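Local coordinates for ferredoxin, 2Fe-2S (PDB 1M2D), which carries a [2Fe-2S] cluster on a thioredoxin-like fold and transfers electrons in metabolic reactions, at residues A[72-77]-A[83-88]. The protein carries 1 engineered substitution. Numbering follows the deposited sequence.
Sequences VWYGQV and DEIVEK
In the thioredoxin-like fold of this ferredoxin, helix 82-91 packs on one face of the mixed beta-sheet, and Ile85 is the residue through which 83-88 meets Tyr74 of strand 72-74 and Val77 just beyond it. The backbones stay well apart, the closest CA pair, Val77 and Ile85, being 9.5 Å from each other, so side chains alone bridge the gap. Ile85 holds CG1 anti to its carbonyl carbon (chi1 -65°), and the extended chain carries CD1 over the phenol ring. CD1 of Ile85 sits 4.3 Å from the centroid of the Tyr74 ring and 15° off its normal, which meets the geometry of a CH-pi contact. CG1 of Val72 lies over the opposite face, offset toward the rim, and the ring is thus sandwiched between two methyl groups. Its hydroxyl is hydrogen-bonded to His89 ND1 and Val96 N, fixing the polar end beside the helix. Phe34 of helix 27-40 also touches Ile85, extending the apolar layer. The second branch, CG2 of Ile85, reaches the ring at CE1 of Tyr74, 4.0 Å away, while Val77 approaches tip to tip, its CG1 4.0 Å from CD1 of Ile85.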
# COMPACT_ATOMS: atom_id res chain seq x y z
N VAL A 72 4.53 0.13 -11.05
CA VAL A 72 4.18 1.31 -11.83
C VAL A 72 3.58 2.34 -10.90
O VAL A 72 2.58 2.08 -10.20
CB VAL A 72 3.17 0.95 -12.93
CG1 VAL A 72 2.64 2.19 -13.59
CG2 VAL A 72 3.82 0.02 -13.94
N TRP A 73 4.18 3.52 -10.86
CA TRP A 73 3.68 4.67 -10.11
C TRP A 73 3.03 5.61 -11.08
O TRP A 73 3.65 6.06 -12.05
CB TRP A 73 4.82 5.41 -9.38
CG TRP A 73 5.45 4.60 -8.26
CD1 TRP A 73 6.04 3.39 -8.31
CD2 TRP A 73 5.51 5.04 -6.89
NE1 TRP A 73 6.47 3.02 -7.06
CE2 TRP A 73 6.15 4.01 -6.17
CE3 TRP A 73 5.08 6.16 -6.21
CZ2 TRP A 73 6.36 4.10 -4.80
CZ3 TRP A 73 5.30 6.27 -4.84
CH2 TRP A 73 5.95 5.23 -4.16
N TYR A 74 1.77 5.93 -10.82
CA TYR A 74 1.00 6.93 -11.54
C TYR A 74 0.89 8.19 -10.72
O TYR A 74 0.74 8.13 -9.50
CB TYR A 74 -0.40 6.38 -11.81
CG TYR A 74 -0.53 5.24 -12.77
CD1 TYR A 74 -1.06 4.01 -12.40
CD2 TYR A 74 -0.17 5.43 -14.11
CE1 TYR A 74 -1.20 2.98 -13.31
CE2 TYR A 74 -0.36 4.41 -15.02
CZ TYR A 74 -0.87 3.19 -14.62
OH TYR A 74 -1.06 2.20 -15.50
N GLY A 75 0.86 9.32 -11.43
CA GLY A 75 0.55 10.60 -10.84
C GLY A 75 -0.56 11.31 -11.56
O GLY A 75 -0.95 10.94 -12.68
N GLN A 76 -1.09 12.32 -10.90
CA GLN A 76 -2.13 13.19 -11.46
C GLN A 76 -3.37 12.44 -11.86
O GLN A 76 -4.05 12.82 -12.81
CB GLN A 76 -1.62 14.04 -12.63
CG GLN A 76 -0.36 14.76 -12.28
CD GLN A 76 0.03 15.54 -13.55
OE1 GLN A 76 -0.17 16.71 -13.63
NE2 GLN A 76 0.54 14.82 -14.55
N VAL A 77 -3.67 11.32 -11.18
CA VAL A 77 -4.79 10.51 -11.61
C VAL A 77 -6.11 11.20 -11.29
O VAL A 77 -6.34 11.63 -10.16
CB VAL A 77 -4.74 9.12 -10.96
CG1 VAL A 77 -5.87 8.24 -11.45
CG2 VAL A 77 -3.39 8.47 -11.21
N ASP A 83 -11.05 4.28 -15.59
CA ASP A 83 -11.44 3.28 -16.56
C ASP A 83 -10.28 2.87 -17.47
O ASP A 83 -10.11 1.71 -17.74
CB ASP A 83 -12.55 3.78 -17.45
CG ASP A 83 -13.88 3.80 -16.78
OD1 ASP A 83 -14.07 3.18 -15.74
OD2 ASP A 83 -14.58 4.55 -17.49
N GLU A 84 -9.50 3.86 -17.93
CA GLU A 84 -8.39 3.51 -18.83
C GLU A 84 -7.39 2.68 -18.09
O GLU A 84 -6.82 1.71 -18.63
CB GLU A 84 -7.76 4.78 -19.42
CG GLU A 84 -6.77 4.46 -20.49
CD GLU A 84 -6.05 5.64 -21.14
OE1 GLU A 84 -6.38 6.79 -20.82
OE2 GLU A 84 -5.17 5.41 -21.99
N ILE A 85 -7.07 3.02 -16.82
CA ILE A 85 -6.10 2.19 -16.10
C ILE A 85 -6.65 0.78 -15.92
O ILE A 85 -5.90 -0.19 -16.09
CB ILE A 85 -5.76 2.86 -14.74
CG1 ILE A 85 -5.04 4.19 -14.91
CG2 ILE A 85 -4.98 1.88 -13.87
CD1 ILE A 85 -4.89 5.03 -13.66
N VAL A 86 -7.92 0.63 -15.56
CA VAL A 86 -8.51 -0.68 -15.41
C VAL A 86 -8.43 -1.47 -16.72
O VAL A 86 -8.01 -2.63 -16.74
CB VAL A 86 -9.97 -0.51 -14.93
CG1 VAL A 86 -10.74 -1.81 -15.06
CG2 VAL A 86 -9.97 0.03 -13.51
N GLU A 87 -8.89 -0.88 -17.81
CA GLU A 87 -8.95 -1.58 -19.08
C GLU A 87 -7.58 -1.92 -19.60
O GLU A 87 -7.26 -3.10 -19.94
CB GLU A 87 -9.71 -0.70 -20.08
CG GLU A 87 -11.14 -0.38 -19.70
CD GLU A 87 -12.04 -1.56 -19.48
OE1 GLU A 87 -12.14 -2.40 -20.41
OE2 GLU A 87 -12.66 -1.79 -18.43
N LYS A 88 -6.74 -0.92 -19.72
CA LYS A 88 -5.48 -1.08 -20.42
C LYS A 88 -4.46 -1.81 -19.57
O LYS A 88 -3.71 -2.67 -20.06
CB LYS A 88 -4.93 0.27 -20.89
CG LYS A 88 -5.78 1.01 -21.94
CD LYS A 88 -5.91 0.17 -23.23
CE LYS A 88 -6.53 0.98 -24.34
NZ LYS A 88 -7.21 0.11 -25.32